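Local coordinates for protein putative carbohydrate-active enzyme (Uncultured organism, PDB 5WH8) that probably hydrolyses the O-glycosidic bonds of cellulose or related polysaccharides, this chain being the family 5 glycoside hydrolase (cellulase) module of a longer, multi-modular protein, at residues 145-150 with 158-163; 116-121 with 153-158; 53-58 with 100-105. All blocks are in the same frame, centred on the assembly; numbering follows the deposited sequence.

Interaction 1. Residues 145-150 with 158-163; sequences EICNEP and ADVKEY. With EDO (1,2-ethanediol), chain H.
The hydroxyl OH of Tyr163 donates a 2.6 Å hydrogen bond to the carbonyl O of Ile146, a short bond that ties a helix side chain to the loop just after barrel strand 142-145. The donor meets the carbonyl at a C=O...O angle of 152° and lies 26° from its plane, while the carbonyl oxygen itself sits at the edge of the ring. With CG anti to the backbone N (chi1 170°), the phenol extends from the helix as far as this loop. It slides past the side chain of Ile146, running the opposite way, with Ile146 CD1 4.1 Å from Tyr163 CE2. Cys147 approaches the same ring corner obliquely, SG lying 3.7 Å from Tyr163 CE2, a sulfur-aromatic contact. Three residues earlier on the helix, the CG2 branch of Val160 reaches Pro150 CB at 3.6 Å, the two side chains crossing at about a right angle. Away from this contact, both carboxylate oxygens of Asp159 accept hydrogen bonds from an ethanediol. The loop carries Asn148-Glu149-Pro150, consistent with the Asn-Glu-Pro motif after the fourth strand in family 5. This buried beta-alpha unit of the TIM barrel packs helix 157-172 against that loop, while Trp129, Leu122 and Ala125 of helix 122-135 also touch Tyr163.

Interaction 2. Residues 116-121 with 153-158; sequences GDPNYT and FDVKWA
The backbones approach closest at Asp117 and Val155, whose CA atoms are 5.9 Å apart, yet no direct hydrogen bond joins the two segments. Val155 makes the apolar contact with both its methyls: CG2 lies 3.7 Å from Asp117 CB, and CG1, anti to the backbone N (chi1 -179°), lies 3.8 Å from the carbonyl O of Gly116 and more loosely near Pro118. A water supplies a polar link, donating to Asp117 OD2 at 2.7 Å and to Asp154 OD2 at 2.6 Å and also bonding to Tyr120 OH. By bridging two carboxylates whose OD2 atoms are 4.7 Å apart, it probably eases the repulsion between them. The other oxygen of Asp117 is held within its own segment: OD1 receives Asn119 N at 3.0 Å on its anti side, 28° out of the carboxylate plane, and Asn119 ND2 at 2.9 Å on its syn lone pair. Two bonds on one oxygen restrain the carboxylate's rotation, while Asp117 CB lies over the rim of one face of the Tyr120 ring. The bond from Asn119 N makes this an Asx turn at the start of the 3-10 segment 118-121, the loop after strand 103-109 packing on the one after strand 142-145, two successive beta-alpha loops of the TIM barrel.

Interaction 3. Residues 53-58 with 100-105; sequences ALVKDW and LGIYCI
Leu100 opens the second segment by packing against Val55 of the facing helix, its CD1 3.9 Å from Val55 CG2 and its CB only slightly farther from the same methyl. Gly101 follows with positive phi (67°), a backbone shape that favours glycine; two bonds back into the last helical turn make this a Schellman motif, and the chain turns here from helix toward strand. Ile102 then supplies the other half of the apolar cluster. Its chi1 of 56° sets both ends of the branched side chain against one methyl: CG2 comes within 3.6 Å of Val55 CG2 and CD1 within 3.8 Å of it, the two side chains crossing at a slant. One valine methyl is therefore shared by a leucine and an isoleucine, whereas Val55 CG1 stays just over 4 Å from Leu100 O and Ile102 CG2. From Tyr103 onward the chain enters the barrel strand, where the backbone of Tyr103 bonds to Asp61 and Phe63. Val55 thus packs the last turn of helix 48-56 against the turn between helix 83-100 and strand 103-109, joining two consecutive outer helices of the TIM barrel, while Pro7 of helix 7-11 and Cys97 of helix 83-100 also touch Ile102.

How the interactions relate
The three contacts illustrate how helices and loops of a TIM barrel pack around its strands. Along the chain, interaction 3 closes before the others begin, whereas the segments of interactions 1 and 2 alternate. These two have centres about 7 Å apart, share Ala158 and meet directly, Asp159 O probably accepting a hydrogen bond from Asn119 ND2. Interaction 1 packs helix 157-172 on the loop after strand 142-145; interaction 2 packs the loop after strand 103-109 on the residues leading into that helix. Interaction 3 lies on the opposite side of the chain's centre, about 28 Å and 33 Å, centre to centre, from interactions 1 and 2. Its contact just precedes strand 103-109, whose Ile105 touches Glu145 of the neighbouring strand.

Interaction 1. Residues 145-150 with 158-163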
loop_
_atom_site.group_PDB
_atom_site.type_symbol
_atom_site.label_atom_id
_atom_site.label_comp_id
_atom_site.label_asym_id
_atom_site.label_seq_id
_atom_site.Cartn_x
_atom_site.Cartn_y
_atom_site.Cartn_z
ATOM N N GLU A 145 -0.717 4.112 5.785
ATOM C CA GLU A 145 -2.043 3.919 5.190
ATOM C C GLU A 145 -3.034 3.675 6.337
ATOM O O GLU A 145 -3.098 2.571 6.886
ATOM C CB GLU A 145 -2.018 2.753 4.186
ATOM C CG GLU A 145 -3.359 2.483 3.498
ATOM C CD GLU A 145 -3.301 1.430 2.402
ATOM O OE1 GLU A 145 -2.245 0.781 2.239
ATOM O OE2 GLU A 145 -4.339 1.224 1.728
ATOM N N ILE A 146 -3.788 4.713 6.711
ATOM C CA ILE A 146 -4.477 4.746 8.004
ATOM C C ILE A 146 -5.819 3.962 8.040
ATOM O O ILE A 146 -6.310 3.678 9.147
ATOM C CB ILE A 146 -4.684 6.236 8.483
ATOM C CG1 ILE A 146 -5.411 7.076 7.421
ATOM C CG2 ILE A 146 -3.340 6.862 8.850
ATOM C CD1 ILE A 146 -5.943 8.441 7.958
ATOM N N CYS A 147 -6.399 3.628 6.884
ATOM C CA CYS A 147 -7.631 2.804 6.807
ATOM C C CYS A 147 -7.886 2.243 5.395
ATOM O O CYS A 147 -8.513 2.880 4.560
ATOM C CB CYS A 147 -8.876 3.599 7.270
ATOM S SG CYS A 147 -9.114 5.223 6.503
ATOM N N ASN A 148 -7.434 1.017 5.172
ATOM C CA ASN A 148 -7.534 0.320 3.872
ATOM C C ASN A 148 -8.776 0.611 2.991
ATOM O O ASN A 148 -8.671 1.280 1.939
ATOM C CB ASN A 148 -7.450 -1.188 4.165
ATOM C CG ASN A 148 -7.737 -2.064 2.956
ATOM O OD1 ASN A 148 -7.135 -1.897 1.899
ATOM N ND2 ASN A 148 -8.649 -3.025 3.121
ATOM N N GLU A 149 -9.924 0.065 3.387
ATOM C CA GLU A 149 -11.174 0.146 2.602
ATOM C C GLU A 149 -12.390 0.443 3.474
ATOM O O GLU A 149 -13.105 -0.476 3.897
ATOM C CB GLU A 149 -11.437 -1.153 1.819
ATOM C CG GLU A 149 -10.526 -1.280 0.598
ATOM C CD GLU A 149 -10.762 -2.548 -0.197
ATOM O OE1 GLU A 149 -11.640 -3.362 0.173
ATOM O OE2 GLU A 149 -10.076 -2.750 -1.225
ATOM N N PRO A 150 -12.649 1.734 3.754
ATOM C CA PRO A 150 -13.940 2.107 4.341
ATOM C C PRO A 150 -15.060 1.566 3.462
ATOM O O PRO A 150 -14.935 1.610 2.244
ATOM C CB PRO A 150 -13.895 3.647 4.352
ATOM C CG PRO A 150 -12.434 3.971 4.355
ATOM C CD PRO A 150 -11.829 2.916 3.460
ATOM N N ALA A 158 -17.757 12.105 4.938
ATOM C CA ALA A 158 -17.779 12.815 6.220
ATOM C C ALA A 158 -17.296 11.953 7.386
ATOM O O ALA A 158 -16.554 12.431 8.242
ATOM C CB ALA A 158 -19.187 13.337 6.516
ATOM N N ASP A 159 -17.688 10.681 7.407
ATOM C CA ASP A 159 -17.283 9.768 8.465
ATOM C C ASP A 159 -15.803 9.384 8.363
ATOM O O ASP A 159 -15.083 9.318 9.379
ATOM C CB ASP A 159 -18.154 8.525 8.430
ATOM C CG ASP A 159 -19.624 8.861 8.508
ATOM O OD1 ASP A 159 -20.040 9.390 9.565
ATOM O OD2 ASP A 159 -20.339 8.662 7.507
ATOM N N VAL A 160 -15.328 9.131 7.148
ATOM C CA VAL A 160 -13.908 8.845 6.979
ATOM C C VAL A 160 -13.047 10.071 7.327
ATOM O O VAL A 160 -11.971 9.944 7.916
ATOM C CB VAL A 160 -13.596 8.371 5.520
ATOM C CG1 VAL A 160 -12.108 8.067 5.331
ATOM C CG2 VAL A 160 -14.433 7.145 5.176
ATOM N N LYS A 161 -13.512 11.262 6.952
ATOM C CA LYS A 161 -12.788 12.500 7.262
ATOM C C LYS A 161 -12.681 12.701 8.783
ATOM O O LYS A 161 -11.635 13.123 9.280
ATOM C CB LYS A 161 -13.473 13.703 6.577
ATOM C CG LYS A 161 -12.739 15.019 6.664
ATOM C CD LYS A 161 -13.370 16.035 5.723
ATOM C CE LYS A 161 -12.596 17.336 5.660
ATOM N NZ LYS A 161 -12.925 18.215 6.792
ATOM N N GLU A 162 -13.733 12.365 9.529
ATOM C CA GLU A 162 -13.674 12.476 10.980
ATOM C C GLU A 162 -12.685 11.475 11.588
ATOM O O GLU A 162 -11.961 11.809 12.518
ATOM C CB GLU A 162 -15.072 12.307 11.590
ATOM C CG GLU A 162 -15.924 13.553 11.298
ATOM C CD GLU A 162 -17.313 13.536 11.916
ATOM O OE1 GLU A 162 -17.954 12.468 11.977
ATOM O OE2 GLU A 162 -17.771 14.623 12.331
ATOM N N TYR A 163 -12.634 10.261 11.043
ATOM C CA TYR A 163 -11.615 9.291 11.448
ATOM C C TYR A 163 -10.216 9.848 11.213
ATOM O O TYR A 163 -9.362 9.792 12.094
ATOM C CB TYR A 163 -11.792 7.962 10.686
ATOM C CG TYR A 163 -10.633 6.980 10.855
ATOM C CD1 TYR A 163 -10.540 6.186 11.981
ATOM C CD2 TYR A 163 -9.620 6.885 9.901
ATOM C CE1 TYR A 163 -9.495 5.298 12.148
ATOM C CE2 TYR A 163 -8.558 6.002 10.064
ATOM C CZ TYR A 163 -8.501 5.221 11.192
ATOM O OH TYR A 163 -7.462 4.339 11.405
HETATM C C1 EDO H . -23.069 11.375 8.157
HETATM O O1 EDO H . -22.247 10.721 7.182
HETATM C C2 EDO H . -23.677 10.381 9.139
HETATM O O2 EDO H . -22.688 9.530 9.725
#

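Interaction 2. Residues 116-121 with 153-158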
loop_
_atom_site.group_PDB
_atom_site.type_symbol
_atom_site.label_atom_id
_atom_site.label_comp_id
_atom_site.label_asym_id
_atom_site.label_seq_id
_atom_site.Cartn_x
_atom_site.Cartn_y
_atom_site.Cartn_z
ATOM N N GLY A 116 -15.454 -1.725 8.668
ATOM C CA GLY A 116 -15.749 -0.958 7.458
ATOM C C GLY A 116 -15.954 0.521 7.762
ATOM O O GLY A 116 -15.687 1.387 6.937
ATOM N N ASP A 117 -16.463 0.823 8.951
ATOM C CA ASP A 117 -16.393 2.193 9.448
ATOM C C ASP A 117 -15.130 2.296 10.285
ATOM O O ASP A 117 -15.078 1.752 11.378
ATOM C CB ASP A 117 -17.617 2.558 10.287
ATOM C CG ASP A 117 -17.656 4.037 10.657
ATOM O OD1 ASP A 117 -16.582 4.681 10.783
ATOM O OD2 ASP A 117 -18.789 4.563 10.795
ATOM N N PRO A 118 -14.093 2.968 9.771
ATOM C CA PRO A 118 -12.822 2.904 10.510
ATOM C C PRO A 118 -12.908 3.538 11.909
ATOM O O PRO A 118 -12.096 3.224 12.777
ATOM C CB PRO A 118 -11.843 3.671 9.597
ATOM C CG PRO A 118 -12.723 4.591 8.779
ATOM C CD PRO A 118 -13.995 3.792 8.549
ATOM N N ASN A 119 -13.861 4.439 12.124
ATOM C CA ASN A 119 -14.064 4.988 13.459
ATOM C C ASN A 119 -14.272 3.909 14.511
ATOM O O ASN A 119 -13.911 4.101 15.684
ATOM C CB ASN A 119 -15.248 5.953 13.465
ATOM C CG ASN A 119 -14.962 7.196 12.681
ATOM O OD1 ASN A 119 -14.187 8.045 13.119
ATOM N ND2 ASN A 119 -15.582 7.319 11.511
ATOM N N TYR A 120 -14.820 2.766 14.100
ATOM C CA TYR A 120 -15.124 1.712 15.054
ATOM C C TYR A 120 -13.883 0.908 15.433
ATOM O O TYR A 120 -13.991 -0.057 16.206
ATOM C CB TYR A 120 -16.214 0.794 14.493
ATOM C CG TYR A 120 -17.546 1.482 14.283
ATOM C CD1 TYR A 120 -17.819 2.744 14.834
ATOM C CD2 TYR A 120 -18.538 0.875 13.530
ATOM C CE1 TYR A 120 -19.048 3.365 14.624
ATOM C CE2 TYR A 120 -19.766 1.491 13.330
ATOM C CZ TYR A 120 -20.008 2.727 13.869
ATOM O OH TYR A 120 -21.239 3.337 13.656
ATOM N N THR A 121 -12.716 1.305 14.904
ATOM C CA THR A 121 -11.442 0.714 15.314
ATOM C C THR A 121 -10.553 1.676 16.118
ATOM O O THR A 121 -9.419 1.312 16.452
ATOM C CB THR A 121 -10.610 0.226 14.097
ATOM O OG1 THR A 121 -10.063 1.357 13.395
ATOM C CG2 THR A 121 -11.458 -0.616 13.165
ATOM N N PHE A 153 -23.015 1.308 3.297
ATOM C CA PHE A 153 -23.812 2.455 2.859
ATOM C C PHE A 153 -23.810 3.559 3.929
ATOM O O PHE A 153 -23.973 4.739 3.623
ATOM C CB PHE A 153 -25.253 2.034 2.535
ATOM C CG PHE A 153 -26.144 3.188 2.145
ATOM C CD1 PHE A 153 -26.013 3.791 0.902
ATOM C CD2 PHE A 153 -27.105 3.674 3.023
ATOM C CE1 PHE A 153 -26.826 4.859 0.539
ATOM C CE2 PHE A 153 -27.920 4.744 2.668
ATOM C CZ PHE A 153 -27.780 5.336 1.426
ATOM N N ASP A 154 -23.613 3.161 5.181
ATOM C CA ASP A 154 -23.582 4.091 6.305
ATOM C C ASP A 154 -22.281 4.886 6.404
ATOM O O ASP A 154 -22.169 5.804 7.218
ATOM C CB ASP A 154 -23.789 3.329 7.616
ATOM C CG ASP A 154 -22.784 2.201 7.806
ATOM O OD1 ASP A 154 -22.540 1.455 6.832
ATOM O OD2 ASP A 154 -22.240 2.057 8.930
ATOM N N VAL A 155 -21.299 4.533 5.587
ATOM C CA VAL A 155 -19.964 5.108 5.730
ATOM C C VAL A 155 -19.679 6.080 4.591
ATOM O O VAL A 155 -19.317 5.670 3.494
ATOM C CB VAL A 155 -18.893 3.999 5.776
ATOM C CG1 VAL A 155 -17.507 4.587 5.948
ATOM C CG2 VAL A 155 -19.199 3.063 6.950
ATOM N N LYS A 156 -19.873 7.370 4.878
ATOM C CA LYS A 156 -19.695 8.434 3.897
ATOM C C LYS A 156 -18.340 9.100 4.060
ATOM O O LYS A 156 -17.629 8.871 5.048
ATOM C CB LYS A 156 -20.797 9.494 4.034
ATOM C CG LYS A 156 -22.218 8.967 4.027
ATOM C CD LYS A 156 -22.530 8.289 2.714
ATOM C CE LYS A 156 -24.010 7.965 2.569
ATOM N NZ LYS A 156 -24.240 6.988 1.465
ATOM N N TRP A 157 -17.973 9.942 3.099
ATOM C CA TRP A 157 -16.710 10.663 3.210
ATOM C C TRP A 157 -16.656 11.482 4.527
ATOM O O TRP A 157 -15.627 11.500 5.198
ATOM C CB TRP A 157 -16.454 11.564 1.976
ATOM C CG TRP A 157 -15.281 12.445 2.186
ATOM C CD1 TRP A 157 -15.278 13.808 2.200
ATOM C CD2 TRP A 157 -13.924 12.039 2.471
ATOM N NE1 TRP A 157 -14.017 14.274 2.475
ATOM C CE2 TRP A 157 -13.166 13.210 2.638
ATOM C CE3 TRP A 157 -13.288 10.799 2.595
ATOM C CZ2 TRP A 157 -11.795 13.185 2.942
ATOM C CZ3 TRP A 157 -11.926 10.767 2.884
ATOM C CH2 TRP A 157 -11.197 11.957 3.073
ATOM N N ALA A 158 -17.757 12.105 4.938
ATOM C CA ALA A 158 -17.779 12.815 6.220
ATOM C C ALA A 158 -17.296 11.953 7.386
ATOM O O ALA A 158 -16.554 12.431 8.242
ATOM C CB ALA A 158 -19.187 13.337 6.516
HETATM O O HOH W 1 -21.358 3.602 10.858
#

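Interaction 3. Residues 53-58 with 100-105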
loop_
_atom_site.group_PDB
_atom_site.type_symbol
_atom_site.label_atom_id
_atom_site.label_comp_id
_atom_site.label_asym_id
_atom_site.label_seq_id
_atom_site.Cartn_x
_atom_site.Cartn_y
_atom_site.Cartn_z
ATOM N N ALA A 53 14.108 -11.772 -2.385
ATOM C CA ALA A 53 13.745 -12.232 -3.730
ATOM C C ALA A 53 12.845 -11.216 -4.432
ATOM O O ALA A 53 13.009 -10.957 -5.624
ATOM C CB ALA A 53 13.048 -13.617 -3.673
ATOM N N LEU A 54 11.879 -10.646 -3.710
ATOM C CA LEU A 54 11.021 -9.640 -4.319
ATOM C C LEU A 54 11.832 -8.454 -4.849
ATOM O O LEU A 54 11.546 -7.907 -5.923
ATOM C CB LEU A 54 9.969 -9.162 -3.323
ATOM C CG LEU A 54 8.746 -10.084 -3.207
ATOM C CD1 LEU A 54 7.951 -9.709 -1.983
ATOM C CD2 LEU A 54 7.896 -9.964 -4.453
ATOM N N VAL A 55 12.820 -8.015 -4.083
ATOM C CA VAL A 55 13.620 -6.858 -4.493
ATOM C C VAL A 55 14.599 -7.207 -5.604
ATOM O O VAL A 55 14.628 -6.533 -6.649
ATOM C CB VAL A 55 14.359 -6.274 -3.272
ATOM C CG1 VAL A 55 15.287 -5.131 -3.680
ATOM C CG2 VAL A 55 13.351 -5.775 -2.243
ATOM N N LYS A 56 15.385 -8.259 -5.398
ATOM C CA LYS A 56 16.430 -8.603 -6.361
ATOM C C LYS A 56 15.922 -9.265 -7.640
ATOM O O LYS A 56 16.511 -9.043 -8.709
ATOM C CB LYS A 56 17.474 -9.523 -5.716
ATOM C CG LYS A 56 18.171 -8.941 -4.496
ATOM C CD LYS A 56 18.897 -7.614 -4.750
ATOM C CE LYS A 56 20.121 -7.776 -5.639
ATOM N NZ LYS A 56 20.847 -6.482 -5.804
ATOM N N ASP A 57 14.872 -10.081 -7.539
ATOM C CA ASP A 57 14.339 -10.833 -8.680
ATOM C C ASP A 57 13.059 -10.255 -9.301
ATOM O O ASP A 57 12.888 -10.313 -10.513
ATOM C CB ASP A 57 14.050 -12.291 -8.278
ATOM C CG ASP A 57 15.244 -12.984 -7.624
ATOM O OD1 ASP A 57 16.404 -12.700 -8.006
ATOM O OD2 ASP A 57 15.014 -13.832 -6.744
ATOM N N TRP A 58 12.133 -9.733 -8.499
ATOM C CA TRP A 58 10.919 -9.148 -9.076
ATOM C C TRP A 58 11.065 -7.632 -9.298
ATOM O O TRP A 58 10.194 -7.039 -9.914
ATOM C CB TRP A 58 9.671 -9.388 -8.205
ATOM C CG TRP A 58 9.236 -10.799 -7.882
ATOM C CD1 TRP A 58 10.020 -11.891 -7.595
ATOM C CD2 TRP A 58 7.882 -11.240 -7.775
ATOM N NE1 TRP A 58 9.223 -12.975 -7.307
ATOM C CE2 TRP A 58 7.906 -12.602 -7.418
ATOM C CE3 TRP A 58 6.643 -10.609 -7.940
ATOM C CZ2 TRP A 58 6.749 -13.341 -7.221
ATOM C CZ3 TRP A 58 5.503 -11.333 -7.747
ATOM C CH2 TRP A 58 5.549 -12.694 -7.389
ATOM N N LEU A 100 16.903 -3.471 2.600
ATOM C CA LEU A 100 16.838 -3.700 1.156
ATOM C C LEU A 100 16.645 -2.422 0.343
ATOM O O LEU A 100 16.713 -2.470 -0.876
ATOM C CB LEU A 100 15.693 -4.680 0.831
ATOM C CG LEU A 100 15.896 -6.100 1.367
ATOM C CD1 LEU A 100 14.588 -6.900 1.284
ATOM C CD2 LEU A 100 17.005 -6.832 0.601
ATOM N N GLY A 101 16.426 -1.288 1.007
ATOM C CA GLY A 101 16.218 -0.021 0.324
ATOM C C GLY A 101 14.933 0.049 -0.482
ATOM O O GLY A 101 14.936 0.609 -1.581
ATOM N N ILE A 102 13.843 -0.519 0.035
ATOM C CA ILE A 102 12.526 -0.310 -0.580
ATOM C C ILE A 102 11.554 0.379 0.359
ATOM O O ILE A 102 11.689 0.320 1.596
ATOM C CB ILE A 102 11.864 -1.624 -1.069
ATOM C CG1 ILE A 102 11.723 -2.659 0.048
ATOM C CG2 ILE A 102 12.664 -2.192 -2.277
ATOM C CD1 ILE A 102 10.763 -3.798 -0.334
ATOM N N TYR A 103 10.569 1.024 -0.236
ATOM C CA TYR A 103 9.540 1.723 0.527
ATOM C C TYR A 103 8.606 0.690 1.189
ATOM O O TYR A 103 8.458 -0.451 0.724
ATOM C CB TYR A 103 8.786 2.729 -0.389
ATOM C CG TYR A 103 9.711 3.833 -0.842
ATOM C CD1 TYR A 103 9.955 4.933 -0.021
ATOM C CD2 TYR A 103 10.432 3.727 -2.031
ATOM C CE1 TYR A 103 10.854 5.902 -0.386
ATOM C CE2 TYR A 103 11.321 4.706 -2.409
ATOM C CZ TYR A 103 11.526 5.785 -1.579
ATOM O OH TYR A 103 12.446 6.729 -1.972
ATOM N N CYS A 104 8.001 1.090 2.307
ATOM C CA CYS A 104 7.169 0.189 3.097
ATOM C C CYS A 104 5.893 0.889 3.506
ATOM O O CYS A 104 5.953 1.897 4.212
ATOM C CB CYS A 104 7.929 -0.295 4.331
ATOM S SG CYS A 104 7.042 -1.466 5.362
ATOM N N ILE A 105 4.753 0.335 3.099
ATOM C CA ILE A 105 3.454 0.842 3.551
ATOM C C ILE A 105 2.999 0.045 4.756
ATOM O O ILE A 105 2.884 -1.191 4.674
ATOM C CB ILE A 105 2.364 0.750 2.472
ATOM C CG1 ILE A 105 2.747 1.549 1.232
ATOM C CG2 ILE A 105 1.051 1.280 3.013
ATOM C CD1 ILE A 105 1.805 1.351 0.043
#